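Local atomic coordinates of trichothecene 15-O-acetyltransferase TRI3 (Fusarium sporotrichioides, PDB entry 3FOT), a protein that transfers an acetyl group to the C-15 oxygen of trichothecene intermediates such as 15-deacetylcalonectrin during mycotoxin biosynthesis in Fusarium. Residues E37-L42 with A49-Y54; L83-E88 with R195-D200; E91-V96 with R118-G123. One frame throughout, in Å; residues are numbered along the deposited sequence.

Interaction 1: residues E37-L42 with A49-Y54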
loop_
_atom_site.group_PDB
_atom_site.type_symbol
_atom_site.label_atom_id
_atom_site.label_comp_id
_atom_site.label_asym_id
_atom_site.label_seq_id
_atom_site.Cartn_x
_atom_site.Cartn_y
_atom_site.Cartn_z
ATOM N N GLU A 37 9.649 -2.276 7.457
ATOM C CA GLU A 37 8.877 -2.989 8.507
ATOM C C GLU A 37 9.002 -2.328 9.865
ATOM O O GLU A 37 8.028 -2.220 10.585
ATOM C CB GLU A 37 9.324 -4.458 8.601
ATOM C CG GLU A 37 8.970 -5.296 7.381
ATOM C CD GLU A 37 9.595 -6.688 7.413
ATOM O OE1 GLU A 37 10.553 -6.894 8.202
ATOM O OE2 GLU A 37 9.156 -7.552 6.625
ATOM N N ALA A 38 10.212 -1.892 10.210
ATOM C CA ALA A 38 10.493 -1.307 11.517
ATOM C C ALA A 38 9.746 0.012 11.704
ATOM O O ALA A 38 9.381 0.363 12.824
ATOM C CB ALA A 38 12.000 -1.129 11.690
ATOM N N ILE A 39 9.536 0.746 10.607
ATOM C CA ILE A 39 8.762 1.983 10.663
ATOM C C ILE A 39 7.305 1.675 11.023
ATOM O O ILE A 39 6.779 2.177 12.030
ATOM C CB ILE A 39 8.820 2.786 9.314
ATOM C CG1 ILE A 39 10.245 3.234 9.010
ATOM C CG2 ILE A 39 7.955 4.043 9.431
ATOM C CD1 ILE A 39 10.439 3.783 7.586
ATOM N N VAL A 40 6.656 0.831 10.217
ATOM C CA VAL A 40 5.237 0.546 10.438
ATOM C C VAL A 40 4.986 -0.307 11.680
ATOM O O VAL A 40 3.873 -0.296 12.223
ATOM C CB VAL A 40 4.544 -0.068 9.176
ATOM C CG1 VAL A 40 4.740 0.885 7.958
ATOM C CG2 VAL A 40 5.124 -1.444 8.836
ATOM N N GLY A 41 6.011 -1.061 12.081
ATOM C CA GLY A 41 5.985 -1.890 13.285
ATOM C C GLY A 41 6.248 -1.196 14.618
ATOM O O GLY A 41 6.044 -1.819 15.657
ATOM N N LEU A 42 6.687 0.068 14.621
ATOM C CA LEU A 42 6.913 0.789 15.903
ATOM C C LEU A 42 5.749 0.546 16.854
ATOM O O LEU A 42 4.595 0.816 16.525
ATOM C CB LEU A 42 7.089 2.284 15.713
ATOM C CG LEU A 42 8.339 2.758 14.986
ATOM C CD1 LEU A 42 8.247 4.269 14.715
ATOM C CD2 LEU A 42 9.553 2.440 15.841
ATOM N N ALA A 49 -2.789 1.243 15.154
ATOM C CA ALA A 49 -3.138 1.010 13.745
ATOM C C ALA A 49 -2.755 2.172 12.836
ATOM O O ALA A 49 -3.417 2.406 11.819
ATOM C CB ALA A 49 -4.650 0.715 13.614
ATOM N N LEU A 50 -1.677 2.883 13.187
ATOM C CA LEU A 50 -1.360 4.147 12.537
ATOM C C LEU A 50 -0.989 3.995 11.070
ATOM O O LEU A 50 -1.182 4.937 10.327
ATOM C CB LEU A 50 -0.274 4.939 13.280
ATOM C CG LEU A 50 -0.622 5.461 14.689
ATOM C CD1 LEU A 50 0.398 6.524 15.079
ATOM C CD2 LEU A 50 -2.050 5.986 14.746
ATOM N N TYR A 51 -0.457 2.841 10.667
ATOM C CA TYR A 51 -0.130 2.604 9.238
ATOM C C TYR A 51 -0.941 1.472 8.573
ATOM O O TYR A 51 -0.506 0.936 7.554
ATOM C CB TYR A 51 1.356 2.254 9.046
ATOM C CG TYR A 51 2.346 3.340 9.405
ATOM C CD1 TYR A 51 2.803 4.228 8.441
ATOM C CD2 TYR A 51 2.841 3.457 10.700
ATOM C CE1 TYR A 51 3.739 5.221 8.758
ATOM C CE2 TYR A 51 3.773 4.432 11.031
ATOM C CZ TYR A 51 4.212 5.316 10.056
ATOM O OH TYR A 51 5.124 6.314 10.366
ATOM N N ASP A 52 -2.089 1.114 9.141
ATOM C CA ASP A 52 -2.854 -0.050 8.667
ATOM C C ASP A 52 -3.245 0.141 7.192
ATOM O O ASP A 52 -3.534 1.269 6.757
ATOM C CB ASP A 52 -4.126 -0.252 9.503
ATOM C CG ASP A 52 -3.895 -1.064 10.781
ATOM O OD1 ASP A 52 -2.740 -1.174 11.269
ATOM O OD2 ASP A 52 -4.891 -1.608 11.320
ATOM N N LEU A 53 -3.255 -0.965 6.457
ATOM C CA LEU A 53 -3.643 -0.995 5.043
ATOM C C LEU A 53 -5.094 -1.395 4.934
ATOM O O LEU A 53 -5.536 -2.308 5.634
ATOM C CB LEU A 53 -2.835 -2.065 4.292
ATOM C CG LEU A 53 -1.319 -2.077 4.387
ATOM C CD1 LEU A 53 -0.784 -3.370 3.793
ATOM C CD2 LEU A 53 -0.838 -0.875 3.633
ATOM N N TYR A 54 -5.846 -0.713 4.075
ATOM C CA TYR A 54 -7.186 -1.176 3.730
ATOM C C TYR A 54 -7.312 -1.174 2.218
ATOM O O TYR A 54 -6.847 -0.238 1.548
ATOM C CB TYR A 54 -8.254 -0.243 4.267
ATOM C CG TYR A 54 -8.393 -0.175 5.763
ATOM C CD1 TYR A 54 -9.427 -0.863 6.397
ATOM C CD2 TYR A 54 -7.527 0.604 6.537
ATOM C CE1 TYR A 54 -9.615 -0.780 7.763
ATOM C CE2 TYR A 54 -7.705 0.696 7.928
ATOM C CZ TYR A 54 -8.751 -0.006 8.523
ATOM O OH TYR A 54 -9.015 0.052 9.864
HETATM O O HOH W 1 1.035 0.583 12.056
#
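Tyr51 meets Val40 and Ile39 where a helix-turn-strand passage folds back on helix 36-41. Ala49, with positive phi, is the C-prime residue of the Schellman motif that ends helix 43-46, and it opens a type I beta turn closed by the bond from Asp52 N to Ala49 O (3.3 Å). Tyr51, third in this turn, carries the contact. With CG anti to its own carbonyl carbon (chi1 -64°), its ring reaches toward helix 36-41, and Val40 CG1 lies over one face, making a CH-pi contact 4.1 Å from the ring centroid. Farther out, Ile39 CG2 packs 3.7 Å from Tyr51 OH. Ile39 also touches Glu417 and Leu421 of helix 406-423, and its side chain is about 4 Å from that of His414, which binds 15-deacetylcalonectrin; this places the contact beside the substrate site. Tyr51 O accepts a bond from ND1 of His186, the first residue of the HxxxD signature of BAHD enzymes, and probably orients that imidazole. Asp52 then leads into strand 53-61, which begins at Leu53. The backbones are joined by one water, which donates to Val40 O and accepts from Tyr51 N, each at 3.0 Å.

Interaction 2: residues L83-E88 with R195-D200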
loop_
_atom_site.group_PDB
_atom_site.type_symbol
_atom_site.label_atom_id
_atom_site.label_comp_id
_atom_site.label_asym_id
_atom_site.label_seq_id
_atom_site.Cartn_x
_atom_site.Cartn_y
_atom_site.Cartn_z
ATOM N N LEU A 83 -7.950 -20.274 3.830
ATOM C CA LEU A 83 -7.134 -21.435 4.235
ATOM C C LEU A 83 -6.141 -21.852 3.148
ATOM O O LEU A 83 -4.951 -22.071 3.444
ATOM C CB LEU A 83 -8.023 -22.617 4.650
ATOM C CG LEU A 83 -8.801 -22.418 5.951
ATOM C CD1 LEU A 83 -9.947 -23.413 6.053
ATOM C CD2 LEU A 83 -7.852 -22.508 7.168
ATOM N N ASP A 84 -6.599 -21.954 1.896
ATOM C CA ASP A 84 -5.713 -22.262 0.787
ATOM C C ASP A 84 -4.635 -21.191 0.686
ATOM O O ASP A 84 -3.472 -21.497 0.439
ATOM C CB ASP A 84 -6.480 -22.305 -0.547
ATOM C CG ASP A 84 -7.443 -23.470 -0.637
ATOM O OD1 ASP A 84 -7.288 -24.447 0.157
ATOM O OD2 ASP A 84 -8.345 -23.393 -1.518
ATOM N N ALA A 85 -5.042 -19.931 0.876
ATOM C CA ALA A 85 -4.136 -18.802 0.704
ATOM C C ALA A 85 -3.074 -18.793 1.806
ATOM O O ALA A 85 -1.925 -18.429 1.553
ATOM C CB ALA A 85 -4.900 -17.505 0.680
ATOM N N ARG A 86 -3.460 -19.213 3.008
ATOM C CA ARG A 86 -2.538 -19.294 4.142
ATOM C C ARG A 86 -1.448 -20.304 3.822
ATOM O O ARG A 86 -0.277 -20.075 4.118
ATOM C CB ARG A 86 -3.257 -19.700 5.438
ATOM C CG ARG A 86 -2.246 -19.828 6.617
ATOM C CD ARG A 86 -2.916 -20.003 7.937
ATOM N NE ARG A 86 -1.953 -20.167 9.026
ATOM C CZ ARG A 86 -2.236 -20.024 10.317
ATOM N NH1 ARG A 86 -3.458 -19.676 10.720
ATOM N NH2 ARG A 86 -1.267 -20.214 11.225
ATOM N N PHE A 87 -1.845 -21.416 3.201
ATOM C CA PHE A 87 -0.879 -22.408 2.743
ATOM C C PHE A 87 0.097 -21.862 1.707
ATOM O O PHE A 87 1.299 -22.055 1.831
ATOM C CB PHE A 87 -1.557 -23.678 2.223
ATOM C CG PHE A 87 -0.610 -24.820 2.094
ATOM C CD1 PHE A 87 -0.343 -25.627 3.200
ATOM C CD2 PHE A 87 0.078 -25.044 0.898
ATOM C CE1 PHE A 87 0.580 -26.684 3.102
ATOM C CE2 PHE A 87 1.013 -26.099 0.800
ATOM C CZ PHE A 87 1.239 -26.908 1.910
ATOM N N GLU A 88 -0.417 -21.137 0.711
ATOM C CA GLU A 88 0.427 -20.532 -0.311
ATOM C C GLU A 88 1.314 -19.410 0.236
ATOM O O GLU A 88 2.499 -19.302 -0.139
ATOM C CB GLU A 88 -0.443 -19.946 -1.415
ATOM C CG GLU A 88 -1.231 -20.976 -2.232
ATOM C CD GLU A 88 -1.796 -20.370 -3.516
ATOM O OE1 GLU A 88 -1.573 -19.164 -3.779
ATOM O OE2 GLU A 88 -2.424 -21.114 -4.298
ATOM N N ARG A 195 -2.009 -6.455 -2.191
ATOM C CA ARG A 195 -2.855 -6.594 -3.394
ATOM C C ARG A 195 -2.686 -7.943 -4.092
ATOM O O ARG A 195 -3.672 -8.510 -4.581
ATOM C CB ARG A 195 -2.603 -5.454 -4.372
ATOM C CG ARG A 195 -3.155 -4.158 -3.804
ATOM C CD ARG A 195 -2.849 -2.998 -4.708
ATOM N NE ARG A 195 -1.458 -2.588 -4.602
ATOM C CZ ARG A 195 -0.843 -1.827 -5.496
ATOM N NH1 ARG A 195 -1.497 -1.425 -6.587
ATOM N NH2 ARG A 195 0.443 -1.512 -5.327
ATOM N N LYS A 196 -1.457 -8.456 -4.155
ATOM C CA LYS A 196 -1.232 -9.791 -4.728
ATOM C C LYS A 196 -2.072 -10.813 -3.942
ATOM O O LYS A 196 -2.688 -11.701 -4.503
ATOM C CB LYS A 196 0.247 -10.190 -4.664
ATOM C CG LYS A 196 1.105 -9.486 -5.749
ATOM C CD LYS A 196 2.620 -9.682 -5.548
ATOM C CE LYS A 196 3.069 -11.137 -5.750
ATOM N NZ LYS A 196 2.924 -11.644 -7.162
ATOM N N PHE A 197 -2.101 -10.660 -2.630
ATOM C CA PHE A 197 -2.838 -11.607 -1.801
ATOM C C PHE A 197 -4.363 -11.503 -2.022
ATOM O O PHE A 197 -5.055 -12.524 -2.068
ATOM C CB PHE A 197 -2.473 -11.414 -0.321
ATOM C CG PHE A 197 -3.010 -12.503 0.556
ATOM C CD1 PHE A 197 -2.314 -13.706 0.707
ATOM C CD2 PHE A 197 -4.222 -12.326 1.224
ATOM C CE1 PHE A 197 -2.829 -14.740 1.518
ATOM C CE2 PHE A 197 -4.725 -13.312 2.053
ATOM C CZ PHE A 197 -4.029 -14.528 2.209
ATOM N N VAL A 198 -4.876 -10.290 -2.198
ATOM C CA VAL A 198 -6.298 -10.096 -2.577
ATOM C C VAL A 198 -6.559 -10.857 -3.905
ATOM O O VAL A 198 -7.542 -11.595 -4.034
ATOM C CB VAL A 198 -6.632 -8.606 -2.716
ATOM C CG1 VAL A 198 -8.012 -8.397 -3.345
ATOM C CG2 VAL A 198 -6.572 -7.931 -1.321
ATOM N N GLY A 199 -5.654 -10.682 -4.865
ATOM C CA GLY A 199 -5.763 -11.386 -6.162
ATOM C C GLY A 199 -5.829 -12.894 -5.979
ATOM O O GLY A 199 -6.628 -13.603 -6.645
ATOM N N ASP A 200 -4.968 -13.395 -5.102
ATOM C CA ASP A 200 -4.923 -14.837 -4.790
ATOM C C ASP A 200 -6.251 -15.320 -4.225
ATOM O O ASP A 200 -6.750 -16.360 -4.620
ATOM C CB ASP A 200 -3.800 -15.134 -3.781
ATOM C CG ASP A 200 -2.404 -14.900 -4.366
ATOM O OD1 ASP A 200 -2.234 -14.966 -5.601
ATOM O OD2 ASP A 200 -1.480 -14.621 -3.589
#
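Glu88 OE1 and Asp200 OD1, one from each of two packed helices, both form salt bridges with NH1 of Arg203, so a single guanidinium nitrogen ties helix 71-88 to helix 191-205. The other carboxylate oxygen of Asp200, OD2, is hydrogen-bonded to the hydroxyl of Tyr354. Across the contact the two acids approach without bonding each other: Glu88 OE1 lies 4.5 Å from Asp200 OD2. Both CB atoms are directed at the opposite helix, and Glu88 brings its carboxylate there on a nearly straight chain, CD anti to CA (chi2 -166°).

About one turn nearer the start of both helices, the contact becomes apolar. Ala85 CB points at helix 191-205 and meets the outer end of the Phe197 ring, 3.5 Å from CZ and 3.6 Å from CE1. CE1 also passes 3.8 Å from Ala85 O, which puts that corner of the ring beside the helix backbone. Phe197 does not leave its helix straight at its partner; the first torsion, with CG opposite the backbone N (chi1 -170°), carries the ring toward helix 71-88 until its CZ-CE1 end meets the methyl group. Leu201 and Leu204, from the following turns of helix 191-205, also touch Ala85, completing an apolar patch around its methyl. The small residue permits close helix packing, the CA atoms of Ala85 and Asp200 being 6.8 Å apart.

The apolar patch thus packs closely, while Arg203 bridges both acids. Its positive charge probably offsets their mutual repulsion and would tend to keep both carboxylates ionised although Asp200 is buried.

Interaction 3: residues E91-V96 with R118-G123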
loop_
_atom_site.group_PDB
_atom_site.type_symbol
_atom_site.label_atom_id
_atom_site.label_comp_id
_atom_site.label_asym_id
_atom_site.label_seq_id
_atom_site.Cartn_x
_atom_site.Cartn_y
_atom_site.Cartn_z
ATOM N N GLU A 91 2.082 -15.243 5.282
ATOM C CA GLU A 91 2.124 -13.901 5.816
ATOM C C GLU A 91 0.767 -13.484 6.384
ATOM O O GLU A 91 0.713 -12.701 7.312
ATOM C CB GLU A 91 2.508 -12.913 4.718
ATOM C CG GLU A 91 4.007 -12.911 4.412
ATOM C CD GLU A 91 4.475 -14.033 3.522
ATOM O OE1 GLU A 91 3.655 -14.800 2.947
ATOM O OE2 GLU A 91 5.701 -14.119 3.375
ATOM N N CYS A 92 -0.315 -14.024 5.815
ATOM C CA CYS A 92 -1.683 -13.688 6.242
ATOM C C CYS A 92 -2.031 -14.133 7.680
ATOM O O CYS A 92 -3.073 -13.721 8.220
ATOM C CB CYS A 92 -2.700 -14.257 5.244
ATOM S SG CYS A 92 -2.743 -16.071 5.249
ATOM N N ALA A 93 -1.168 -14.957 8.302
ATOM C CA ALA A 93 -1.360 -15.303 9.717
ATOM C C ALA A 93 -0.153 -15.072 10.625
ATOM O O ALA A 93 -0.109 -15.604 11.752
ATOM C CB ALA A 93 -1.838 -16.760 9.843
ATOM N N CYS A 94 0.820 -14.293 10.153
ATOM C CA CYS A 94 1.916 -13.888 11.026
ATOM C C CYS A 94 1.358 -12.956 12.110
ATOM O O CYS A 94 0.307 -12.321 11.920
ATOM C CB CYS A 94 3.045 -13.205 10.238
ATOM S SG CYS A 94 3.929 -14.294 9.107
ATOM N N THR A 95 2.053 -12.903 13.248
ATOM C CA THR A 95 1.651 -12.078 14.368
ATOM C C THR A 95 2.843 -11.215 14.792
ATOM O O THR A 95 3.977 -11.481 14.406
ATOM C CB THR A 95 1.211 -12.963 15.554
ATOM O OG1 THR A 95 2.260 -13.895 15.876
ATOM C CG2 THR A 95 -0.057 -13.738 15.199
ATOM N N VAL A 96 2.577 -10.211 15.613
ATOM C CA VAL A 96 3.605 -9.276 15.991
ATOM C C VAL A 96 3.781 -9.261 17.494
ATOM O O VAL A 96 2.803 -9.380 18.252
ATOM C CB VAL A 96 3.280 -7.844 15.503
ATOM C CG1 VAL A 96 2.010 -7.295 16.136
ATOM C CG2 VAL A 96 4.456 -6.899 15.803
ATOM N N ARG A 118 -9.191 -23.851 10.832
ATOM C CA ARG A 118 -10.523 -23.464 10.418
ATOM C C ARG A 118 -11.099 -22.393 11.340
ATOM O O ARG A 118 -11.737 -21.452 10.869
ATOM C CB ARG A 118 -11.417 -24.712 10.335
ATOM C CG ARG A 118 -11.063 -25.609 9.166
ATOM C CD ARG A 118 -12.082 -26.750 8.961
ATOM N NE ARG A 118 -12.002 -27.768 10.005
ATOM C CZ ARG A 118 -11.330 -28.915 9.907
ATOM N NH1 ARG A 118 -11.339 -29.771 10.925
ATOM N NH2 ARG A 118 -10.665 -29.222 8.797
ATOM N N ASP A 119 -10.858 -22.517 12.651
ATOM C CA ASP A 119 -11.270 -21.493 13.614
ATOM C C ASP A 119 -10.631 -20.155 13.272
ATOM O O ASP A 119 -11.287 -19.122 13.320
ATOM C CB ASP A 119 -10.854 -21.860 15.042
ATOM C CG ASP A 119 -11.619 -23.043 15.595
ATOM O OD1 ASP A 119 -12.635 -23.435 14.996
ATOM O OD2 ASP A 119 -11.183 -23.553 16.647
ATOM N N TRP A 120 -9.335 -20.190 12.951
ATOM C CA TRP A 120 -8.613 -18.982 12.581
ATOM C C TRP A 120 -9.258 -18.300 11.346
ATOM O O TRP A 120 -9.536 -17.101 11.378
ATOM C CB TRP A 120 -7.113 -19.259 12.324
ATOM C CG TRP A 120 -6.434 -18.140 11.559
ATOM C CD1 TRP A 120 -5.951 -16.966 12.064
ATOM C CD2 TRP A 120 -6.237 -18.079 10.129
ATOM N NE1 TRP A 120 -5.454 -16.183 11.042
ATOM C CE2 TRP A 120 -5.599 -16.848 9.848
ATOM C CE3 TRP A 120 -6.525 -18.953 9.072
ATOM C CZ2 TRP A 120 -5.270 -16.449 8.540
ATOM C CZ3 TRP A 120 -6.172 -18.573 7.754
ATOM C CH2 TRP A 120 -5.555 -17.317 7.509
ATOM N N ALA A 121 -9.467 -19.058 10.275
ATOM C CA ALA A 121 -10.053 -18.490 9.037
ATOM C C ALA A 121 -11.463 -17.914 9.261
ATOM O O ALA A 121 -11.777 -16.808 8.818
ATOM C CB ALA A 121 -10.044 -19.545 7.906
ATOM N N ARG A 122 -12.301 -18.651 10.001
ATOM C CA ARG A 122 -13.629 -18.142 10.356
ATOM C C ARG A 122 -13.545 -16.797 11.084
ATOM O O ARG A 122 -14.357 -15.871 10.844
ATOM C CB ARG A 122 -14.351 -19.208 11.192
ATOM C CG ARG A 122 -15.714 -18.808 11.728
ATOM C CD ARG A 122 -16.245 -19.891 12.685
ATOM N NE ARG A 122 -15.928 -21.228 12.183
ATOM C CZ ARG A 122 -15.206 -22.115 12.856
ATOM N NH1 ARG A 122 -14.770 -21.822 14.087
ATOM N NH2 ARG A 122 -14.951 -23.300 12.314
ATOM N N GLY A 123 -12.542 -16.668 11.959
ATOM C CA GLY A 123 -12.305 -15.452 12.728
ATOM C C GLY A 123 -11.898 -14.239 11.904
ATOM O O GLY A 123 -12.003 -13.106 12.388
#
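Trp120, projecting from helix 114-124, packs its indole, mainly the benzo edge, against Cys92 and Ala93, in the connection, partly 3-10, between helix 71-88 and strand 95-97. Its CG is trans to the main-chain nitrogen (chi1 163°), which carries the indole off the helix toward it. There the fit is close: Cys92 O comes to the rim near the ring plane, 3.5 Å from CZ2, while the methyl of Ala93 sits above the plane toward the same rim, 3.7 Å from CZ2. The thiol of Cys92 takes the next position, its SG 3.8 Å from CH2 in an oblique sulfur-aromatic contact, 70° off the normal of the six-membered ring. Arg86 of helix 71-88 adds a cation-pi interaction with the same indole and also touches both Cys92 and Ala93.

The outer side of helix 114-124 is quite different. Arg118 and Arg122 are exposed there, and Asp119 OD1 receives NH1 of Arg122 in a salt bridge of 2.8 Å, reached from above the carboxylate plane. These three side chains also touch a crystal neighbour, so their conformations may owe something to lattice packing.

Across the segments the contact is therefore held by dispersion, with a carbonyl oxygen near the ring plane and an oblique sulfur contact adding probably weak electrostatic terms. The charge of Arg86 probably polarises the indole further, whereas the surface salt bridge acts within one helix.

In the fold
The three contacts follow the chain from interaction 1, which closes before the others open, to interaction 3, nested inside the loop closed by interaction 2. Interactions 2 and 3, centres 12 Å apart, touch: the Arg86 side chain packs on the Trp120 indole and on Ala93, and Phe197 CZ is 3.3 Å from Cys92 CB. Interaction 1 lies about 20 Å and 18 Å from them, centre to centre, and touches neither. The six-stranded mixed sheet relates all three: strand 53-61 leaves interaction 1, helix 191-205 packs on it through Val198, and helix 114-124 runs into its edge strand 125-129. Interactions 2 and 3 thus form one packing region, apart from interaction 1 near substrate-binding His414.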